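Local coordinates for Rho GTPase-activating protein 27 (Homo sapiens, PDB 3PP2) that probably converts Rho-type GTPases such as CDC42 and RAC1 to their inactive GDP-bound state, and is represented here by its pleckstrin homology domain, at residues A[34-39]-A[43-48]; A[66-71]-A[99-104]; A[89-94]-A[113-118]. One frame throughout, in Å; residues are numbered along the deposited sequence.

Interaction 1 (A[34-39]-A[43-48]); sequences SWTVLE and LTFFKD
A beta hairpin of the pleckstrin homology (PH) domain, made by strands 32-39 and 42-46, brings Trp35, Val37, Thr44 and Phe46 together through their backbones. Val37 and Thr44 form an antiparallel hydrogen-bonded pair, Val37 N to Thr44 O at 2.9 Å and Thr44 N to Val37 O at 2.8 Å. The flanking pairs Thr36-Phe45 and Leu38-Leu43 are non-hydrogen-bonded. Farther along, Phe46 N approaches Trp35 O almost head-on at 2.9 Å. The same oxygen takes a second bond from Ser34 OG, which stands 52° above the carbonyl plane and also pairs with Arg16. A water bridges the two segments beyond these bonds, accepting from Trp35 N and donating to Lys47 O.

The indole of Trp35 runs alongside the Phe46 ring, CD1 to CD1 at 3.7 Å, with the planes turned 42° apart. Val37 CG2 comes obliquely to Phe46 CE1 at 3.7 Å, and Thr44 CG2 lies over the rim of one Phe46 face. On the sheet face of Thr36, Leu38, Leu43 and Phe45, Thr36 CG2 touches both Leu43 CD1 (3.6 Å) and Phe45 CE1 (3.5 Å). With chi1 at -55°, Thr36 OG1 sits beside its own backbone N and bonds to Ser34 O. Trp114 of the C-terminal helix covers Thr36, Leu38 and Leu43, whereas Trp35 NE1 bonds to Arg58 O of the second subunit. The hairpin is held by backbone hydrogen bonds, so that its mostly apolar side chains can pack against the C-terminal helix on one face and, at Trp35, against the second subunit.

Interaction 2 (A[66-71]-A[99-104]); sequences PEYTVE and SEYLIQ
Tyr101, on strand 100-104, projects between Tyr68 and Val70 of strand 66-71, bridging two strands that are not neighbours in the sheet. No hydrogen bond links the segments, and even the nearest CA atoms, those of Val70 and Ser99, are 8.8 Å apart. The contact belongs to the interior of the PH-domain beta barrel and is made by side chains alone.

The tight part is the cover on Tyr101. Val70 CG2 lies over one face of its ring in a CH-pi contact, 4.0 Å from the centroid and 28° off the normal; the methyl's nearest atom is Tyr101 CE2, at 3.6 Å. Across the ring, Tyr101 CE1 stands over a face of Tyr68, 3.7 Å from Tyr68 CG. The two aromatic planes are inclined at 59°, and Tyr68 CD1 comes in at the edge of Tyr101. In Tyr101, chi1 of -57° sets CG beside the backbone N and sends the ring toward strand 66-71.

The looser side begins at Tyr68, which is only partly covered by the fold. Glu67 CG lies over the centre of its other face. Glu67 and Tyr68 both face Phe45 as a classic beta bulge. An alanine in place of Tyr101 is likely to open a gap between the two strands, depriving Val70 CG2 of its ring and Tyr68 of the carbon over its face. With no hydrogen bond between them, the three side chains are held together by shape and by CH-pi and aromatic packing, while the nearby charge of Glu67 is paired with Arg16 in a salt bridge.

Interaction 3 (A[89-94]-A[113-118]); sequences NVLELR and TWHKAI
With chi1 at -53° and chi2 at 177°, Leu91 extends toward His115, whose CG lies anti to its own backbone N (chi1 178°). Both belong to the strand-helix packing of the PH fold, in which the C-terminal helix, 108-122, caps one end of the curled beta sheet (barrel). Leu91 CD1 packs at the root of the His115 side chain, 3.9 Å from His115 CB and 4.0 Å from His115 N. The other methyl, Leu91 CD2, reaches the edge of the imidazole, 4.1 Å from His115 CD2 and near the ring plane. The two side chains cross at about a right angle, so the two methyls lie along one side of the histidine, one at CB and one at the ring edge.

Two residues farther along the strand, Leu93 crosses Ile118 obliquely. His115 and Ile118 are three residues apart, close to one helical turn, and Leu91 and Leu93, two apart on the strand, point to the same face; this spacing lets the two pairs act side by side. The helix keeps its own backbone bonds through this turn, with Ile118 N to Trp114 O at 2.9 Å. No hydrogen bond crosses to the strand, whose CA atoms stay well back: 7.6 Å separates those of Leu91 and His115.

Leu77 of strand 76-79 packs on both His115 and Ile118. The imidazole also stacks on Trp79 of the same chain, and CD2 faces the leucine while ND1 is bonded across the subunit boundary to Trp79 NE1 of the third subunit. At the Leu93 end, the closest atoms are Leu93 CD1 and Ile118 CG2, 4.2 Å apart.

How the interactions relate
Strand 42-46 carries interaction 1 into interaction 2, whose centre is about 8 Å away: Leu43 O probably accepts from Val70 N at 2.8 Å, and Phe45 O from Glu67 N at 2.8 Å. Interactions 2 and 3 have centres about 11 Å apart and share adjacent strands, with Ile103 O 2.8 Å from Leu91 N in another probable hydrogen bond. Interactions 1 and 3 meet across the core, where Leu43 CD2 lies 3.6 Å from Leu93 CD2 and Leu43 CD1 lies 3.8 Å from Trp114 CZ3. A glycerol, probably from crystallisation, lies about 5 Å from the Trp35 side chain in interaction 1.

Interaction 1 (A[34-39]-A[43-48])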
# COMPACT_ATOMS: atom_id res chain seq x y z
N SER A 34 -1.31 -7.85 -16.88
CA SER A 34 -0.97 -7.01 -18.01
C SER A 34 -0.75 -5.59 -17.66
O SER A 34 -1.29 -5.11 -16.65
CB SER A 34 -2.07 -7.07 -19.08
OG SER A 34 -3.21 -6.33 -18.73
N TRP A 35 0.02 -4.92 -18.48
CA TRP A 35 0.01 -3.48 -18.48
C TRP A 35 -1.44 -3.00 -18.69
O TRP A 35 -2.23 -3.61 -19.42
CB TRP A 35 0.90 -2.95 -19.61
CG TRP A 35 1.18 -1.50 -19.62
CD1 TRP A 35 0.87 -0.62 -20.59
CD2 TRP A 35 1.85 -0.78 -18.58
NE1 TRP A 35 1.31 0.64 -20.22
CE2 TRP A 35 1.92 0.56 -18.99
CE3 TRP A 35 2.41 -1.14 -17.36
CZ2 TRP A 35 2.53 1.54 -18.21
CZ3 TRP A 35 3.01 -0.14 -16.56
CH2 TRP A 35 3.08 1.16 -17.01
N THR A 36 -1.75 -1.92 -18.00
CA THR A 36 -3.08 -1.33 -17.92
C THR A 36 -2.90 0.16 -17.97
O THR A 36 -2.05 0.70 -17.26
CB THR A 36 -3.79 -1.75 -16.61
OG1 THR A 36 -3.80 -3.18 -16.50
CG2 THR A 36 -5.23 -1.24 -16.53
N VAL A 37 -3.70 0.83 -18.78
CA VAL A 37 -3.68 2.28 -18.90
C VAL A 37 -5.07 2.85 -18.76
O VAL A 37 -5.99 2.42 -19.42
CB VAL A 37 -3.10 2.73 -20.26
CG1 VAL A 37 -3.18 4.27 -20.48
CG2 VAL A 37 -1.62 2.22 -20.38
N LEU A 38 -5.20 3.81 -17.86
CA LEU A 38 -6.39 4.64 -17.75
C LEU A 38 -6.07 6.02 -18.29
O LEU A 38 -5.18 6.70 -17.81
CB LEU A 38 -6.79 4.76 -16.28
CG LEU A 38 -7.96 5.68 -15.96
CD1 LEU A 38 -9.22 5.19 -16.61
CD2 LEU A 38 -8.10 5.78 -14.45
N GLU A 39 -6.79 6.42 -19.35
CA GLU A 39 -6.55 7.72 -19.98
C GLU A 39 -7.86 8.20 -20.56
O GLU A 39 -8.53 7.43 -21.23
CB GLU A 39 -5.49 7.56 -21.09
CG GLU A 39 -5.02 8.83 -21.75
CD GLU A 39 -3.71 8.62 -22.56
OE1 GLU A 39 -3.18 7.47 -22.63
OE2 GLU A 39 -3.23 9.63 -23.15
N LEU A 43 -10.29 2.63 -19.93
CA LEU A 43 -9.38 1.70 -19.26
C LEU A 43 -9.02 0.61 -20.23
O LEU A 43 -9.89 -0.14 -20.68
CB LEU A 43 -10.03 1.11 -18.01
CG LEU A 43 -9.18 0.19 -17.12
CD1 LEU A 43 -8.05 0.95 -16.49
CD2 LEU A 43 -10.10 -0.54 -16.09
N THR A 44 -7.73 0.53 -20.55
CA THR A 44 -7.23 -0.41 -21.52
C THR A 44 -6.32 -1.45 -20.83
O THR A 44 -5.36 -1.08 -20.19
CB THR A 44 -6.46 0.28 -22.64
OG1 THR A 44 -7.30 1.25 -23.28
CG2 THR A 44 -5.94 -0.76 -23.66
N PHE A 45 -6.67 -2.72 -20.98
CA PHE A 45 -5.84 -3.83 -20.57
C PHE A 45 -5.13 -4.36 -21.79
O PHE A 45 -5.78 -4.77 -22.76
CB PHE A 45 -6.70 -4.94 -19.98
CG PHE A 45 -7.37 -4.58 -18.70
CD1 PHE A 45 -6.64 -4.43 -17.53
CD2 PHE A 45 -8.74 -4.38 -18.65
CE1 PHE A 45 -7.28 -4.12 -16.37
CE2 PHE A 45 -9.38 -4.04 -17.48
CZ PHE A 45 -8.63 -3.93 -16.34
N PHE A 46 -3.80 -4.34 -21.76
CA PHE A 46 -3.00 -4.86 -22.88
C PHE A 46 -2.90 -6.36 -22.82
O PHE A 46 -3.38 -7.03 -21.91
CB PHE A 46 -1.64 -4.13 -22.86
CG PHE A 46 -1.75 -2.70 -23.30
CD1 PHE A 46 -2.11 -1.68 -22.42
CD2 PHE A 46 -1.58 -2.37 -24.62
CE1 PHE A 46 -2.25 -0.41 -22.86
CE2 PHE A 46 -1.75 -1.08 -25.05
CZ PHE A 46 -2.08 -0.11 -24.18
N LYS A 47 -2.32 -6.93 -23.87
CA LYS A 47 -2.05 -8.33 -23.93
C LYS A 47 -1.26 -8.77 -22.69
O LYS A 47 -0.55 -7.96 -22.10
CB LYS A 47 -1.25 -8.60 -25.23
CG LYS A 47 -1.09 -10.07 -25.60
CD LYS A 47 -0.28 -10.21 -26.89
CE LYS A 47 -0.36 -11.63 -27.49
NZ LYS A 47 0.35 -11.77 -28.81
N ASP A 48 -1.39 -10.04 -22.34
CA ASP A 48 -0.65 -10.65 -21.23
C ASP A 48 0.82 -10.23 -21.25
O ASP A 48 1.46 -10.29 -22.31
CB ASP A 48 -0.77 -12.17 -21.37
CG ASP A 48 -0.20 -12.95 -20.18
OD1 ASP A 48 0.48 -12.40 -19.28
OD2 ASP A 48 -0.51 -14.16 -20.15
O HOH W 1 1.11 -6.43 -20.62

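Interaction 2 (A[66-71]-A[99-104])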
# COMPACT_ATOMS: atom_id res chain seq x y z
N PRO A 66 -3.91 -3.74 -27.41
CA PRO A 66 -4.96 -3.90 -26.41
C PRO A 66 -5.67 -5.25 -26.50
O PRO A 66 -5.98 -5.75 -27.63
CB PRO A 66 -5.93 -2.76 -26.70
CG PRO A 66 -5.15 -1.80 -27.43
CD PRO A 66 -4.20 -2.58 -28.27
N GLU A 67 -5.94 -5.82 -25.34
CA GLU A 67 -6.79 -7.00 -25.26
C GLU A 67 -8.24 -6.66 -24.94
O GLU A 67 -9.14 -7.18 -25.61
CB GLU A 67 -6.26 -8.01 -24.23
CG GLU A 67 -7.08 -9.29 -24.28
CD GLU A 67 -6.45 -10.52 -23.70
OE1 GLU A 67 -5.51 -10.40 -22.90
OE2 GLU A 67 -6.95 -11.63 -24.04
N TYR A 68 -8.43 -5.83 -23.91
CA TYR A 68 -9.78 -5.42 -23.46
C TYR A 68 -9.77 -3.90 -23.28
O TYR A 68 -8.85 -3.35 -22.66
CB TYR A 68 -10.16 -6.05 -22.13
CG TYR A 68 -10.07 -7.54 -22.06
CD1 TYR A 68 -10.85 -8.34 -22.87
CD2 TYR A 68 -9.23 -8.18 -21.18
CE1 TYR A 68 -10.78 -9.73 -22.82
CE2 TYR A 68 -9.17 -9.58 -21.12
CZ TYR A 68 -9.96 -10.34 -21.95
OH TYR A 68 -9.87 -11.73 -21.90
N THR A 69 -10.77 -3.23 -23.84
CA THR A 69 -10.92 -1.79 -23.63
C THR A 69 -12.27 -1.60 -22.94
O THR A 69 -13.32 -2.14 -23.38
CB THR A 69 -10.80 -1.04 -24.94
OG1 THR A 69 -9.54 -1.36 -25.55
CG2 THR A 69 -10.94 0.49 -24.75
N VAL A 70 -12.27 -0.83 -21.88
CA VAL A 70 -13.48 -0.57 -21.17
C VAL A 70 -13.72 0.93 -21.13
O VAL A 70 -12.96 1.67 -20.52
CB VAL A 70 -13.44 -1.14 -19.74
CG1 VAL A 70 -14.80 -0.94 -19.11
CG2 VAL A 70 -12.94 -2.63 -19.75
N GLU A 71 -14.76 1.39 -21.82
CA GLU A 71 -15.16 2.78 -21.76
C GLU A 71 -15.89 2.98 -20.44
O GLU A 71 -16.76 2.22 -20.09
CB GLU A 71 -16.02 3.15 -22.99
CG GLU A 71 -15.26 2.98 -24.29
CD GLU A 71 -16.07 3.20 -25.54
OE1 GLU A 71 -17.22 3.68 -25.43
OE2 GLU A 71 -15.55 2.89 -26.66
N SER A 99 -20.69 -6.16 -20.12
CA SER A 99 -19.45 -6.91 -19.92
C SER A 99 -18.91 -6.59 -18.53
O SER A 99 -19.16 -5.52 -17.96
CB SER A 99 -18.44 -6.58 -20.98
OG SER A 99 -18.86 -7.07 -22.25
N GLU A 100 -18.24 -7.57 -17.96
CA GLU A 100 -17.77 -7.47 -16.59
C GLU A 100 -16.34 -8.00 -16.52
O GLU A 100 -15.97 -8.94 -17.24
CB GLU A 100 -18.68 -8.28 -15.62
CG GLU A 100 -20.16 -7.78 -15.55
CD GLU A 100 -21.05 -8.59 -14.62
OE1 GLU A 100 -20.57 -9.58 -14.03
OE2 GLU A 100 -22.25 -8.22 -14.48
N TYR A 101 -15.56 -7.39 -15.64
CA TYR A 101 -14.14 -7.71 -15.42
C TYR A 101 -13.85 -7.67 -13.94
O TYR A 101 -14.47 -6.88 -13.21
CB TYR A 101 -13.22 -6.67 -16.11
CG TYR A 101 -13.49 -6.56 -17.58
CD1 TYR A 101 -12.74 -7.26 -18.52
CD2 TYR A 101 -14.52 -5.74 -18.03
CE1 TYR A 101 -13.03 -7.16 -19.86
CE2 TYR A 101 -14.83 -5.62 -19.35
CZ TYR A 101 -14.07 -6.33 -20.30
OH TYR A 101 -14.39 -6.23 -21.64
N LEU A 102 -12.94 -8.53 -13.50
CA LEU A 102 -12.32 -8.41 -12.20
C LEU A 102 -10.90 -7.91 -12.36
O LEU A 102 -10.21 -8.30 -13.31
CB LEU A 102 -12.33 -9.74 -11.45
CG LEU A 102 -13.68 -10.39 -11.26
CD1 LEU A 102 -13.58 -11.79 -10.65
CD2 LEU A 102 -14.64 -9.54 -10.51
N ILE A 103 -10.45 -7.11 -11.38
CA ILE A 103 -9.15 -6.43 -11.39
C ILE A 103 -8.54 -6.71 -10.03
O ILE A 103 -9.23 -6.59 -9.01
CB ILE A 103 -9.29 -4.90 -11.64
CG1 ILE A 103 -10.15 -4.63 -12.89
CG2 ILE A 103 -7.94 -4.22 -11.69
CD1 ILE A 103 -10.52 -3.17 -13.04
N GLN A 104 -7.27 -7.08 -10.01
CA GLN A 104 -6.66 -7.52 -8.73
C GLN A 104 -5.20 -7.20 -8.67
O GLN A 104 -4.50 -7.14 -9.69
CB GLN A 104 -6.87 -9.03 -8.63
CG GLN A 104 -6.55 -9.69 -7.31
CD GLN A 104 -5.12 -10.18 -7.21
OE1 GLN A 104 -4.46 -10.52 -8.22
NE2 GLN A 104 -4.65 -10.29 -5.96

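Interaction 3 (A[89-94]-A[113-118])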
# COMPACT_ATOMS: atom_id res chain seq x y z
N ASN A 89 -8.15 -8.50 -2.67
CA ASN A 89 -8.09 -7.16 -3.25
C ASN A 89 -8.65 -7.11 -4.66
O ASN A 89 -8.02 -6.60 -5.57
CB ASN A 89 -6.67 -6.59 -3.21
CG ASN A 89 -6.06 -6.68 -1.85
OD1 ASN A 89 -6.73 -6.42 -0.87
ND2 ASN A 89 -4.78 -7.02 -1.80
N VAL A 90 -9.85 -7.65 -4.82
CA VAL A 90 -10.48 -7.71 -6.11
C VAL A 90 -11.51 -6.60 -6.28
O VAL A 90 -12.40 -6.44 -5.46
CB VAL A 90 -11.16 -9.11 -6.37
CG1 VAL A 90 -11.80 -9.15 -7.72
CG2 VAL A 90 -10.15 -10.26 -6.18
N LEU A 91 -11.41 -5.89 -7.40
CA LEU A 91 -12.45 -4.97 -7.87
C LEU A 91 -13.27 -5.60 -8.97
O LEU A 91 -12.77 -6.40 -9.75
CB LEU A 91 -11.85 -3.68 -8.40
CG LEU A 91 -10.88 -2.96 -7.46
CD1 LEU A 91 -10.27 -1.69 -8.17
CD2 LEU A 91 -11.52 -2.65 -6.08
N GLU A 92 -14.53 -5.19 -9.06
CA GLU A 92 -15.43 -5.60 -10.16
C GLU A 92 -15.79 -4.35 -10.94
O GLU A 92 -16.20 -3.34 -10.38
CB GLU A 92 -16.68 -6.25 -9.58
CG GLU A 92 -17.62 -6.82 -10.61
CD GLU A 92 -18.66 -7.76 -9.99
OE1 GLU A 92 -19.33 -7.36 -9.03
OE2 GLU A 92 -18.84 -8.89 -10.49
N LEU A 93 -15.65 -4.44 -12.26
CA LEU A 93 -15.97 -3.35 -13.17
C LEU A 93 -16.97 -3.87 -14.21
O LEU A 93 -16.68 -4.84 -14.91
CB LEU A 93 -14.71 -2.83 -13.85
CG LEU A 93 -14.89 -1.65 -14.82
CD1 LEU A 93 -15.47 -0.37 -14.15
CD2 LEU A 93 -13.52 -1.33 -15.49
N ARG A 94 -18.12 -3.22 -14.30
CA ARG A 94 -19.13 -3.61 -15.28
C ARG A 94 -19.35 -2.46 -16.21
O ARG A 94 -19.62 -1.37 -15.79
CB ARG A 94 -20.45 -3.96 -14.59
CG ARG A 94 -21.56 -4.27 -15.58
CD ARG A 94 -22.87 -4.49 -14.91
N THR A 113 -5.70 2.73 -4.90
CA THR A 113 -5.36 3.86 -5.74
C THR A 113 -5.96 3.71 -7.16
O THR A 113 -6.37 4.71 -7.76
CB THR A 113 -3.86 4.16 -5.79
OG1 THR A 113 -3.16 3.07 -6.42
CG2 THR A 113 -3.31 4.43 -4.35
N TRP A 114 -5.99 2.51 -7.68
CA TRP A 114 -6.68 2.27 -8.95
C TRP A 114 -8.18 2.45 -8.86
O TRP A 114 -8.81 2.98 -9.78
CB TRP A 114 -6.34 0.88 -9.53
CG TRP A 114 -5.07 0.88 -10.32
CD1 TRP A 114 -3.83 0.54 -9.90
CD2 TRP A 114 -4.95 1.23 -11.69
NE1 TRP A 114 -2.93 0.66 -10.92
CE2 TRP A 114 -3.58 1.07 -12.04
CE3 TRP A 114 -5.86 1.63 -12.67
CZ2 TRP A 114 -3.10 1.29 -13.31
CZ3 TRP A 114 -5.37 1.86 -13.96
CH2 TRP A 114 -4.01 1.69 -14.26
N HIS A 115 -8.79 2.03 -7.76
CA HIS A 115 -10.18 2.29 -7.56
C HIS A 115 -10.47 3.77 -7.64
O HIS A 115 -11.39 4.19 -8.33
CB HIS A 115 -10.61 1.70 -6.20
CG HIS A 115 -12.03 1.95 -5.86
ND1 HIS A 115 -12.49 3.19 -5.49
CD2 HIS A 115 -13.11 1.14 -5.88
CE1 HIS A 115 -13.80 3.13 -5.31
NE2 HIS A 115 -14.20 1.88 -5.50
N LYS A 116 -9.66 4.58 -6.95
CA LYS A 116 -9.83 6.03 -6.97
C LYS A 116 -9.77 6.61 -8.38
O LYS A 116 -10.60 7.42 -8.77
CB LYS A 116 -8.79 6.70 -6.07
CG LYS A 116 -9.05 8.16 -5.81
CD LYS A 116 -7.99 8.71 -4.81
CE LYS A 116 -8.24 10.20 -4.53
NZ LYS A 116 -7.12 10.77 -3.81
N ALA A 117 -8.80 6.14 -9.15
CA ALA A 117 -8.60 6.66 -10.51
C ALA A 117 -9.78 6.25 -11.40
O ALA A 117 -10.29 7.06 -12.20
CB ALA A 117 -7.25 6.22 -11.06
N ILE A 118 -10.15 4.98 -11.35
CA ILE A 118 -11.27 4.49 -12.17
C ILE A 118 -12.57 5.15 -11.78
O ILE A 118 -13.36 5.57 -12.65
CB ILE A 118 -11.39 2.94 -12.10
CG1 ILE A 118 -10.13 2.25 -12.68
CG2 ILE A 118 -12.65 2.42 -12.83
CD1 ILE A 118 -9.98 0.79 -12.28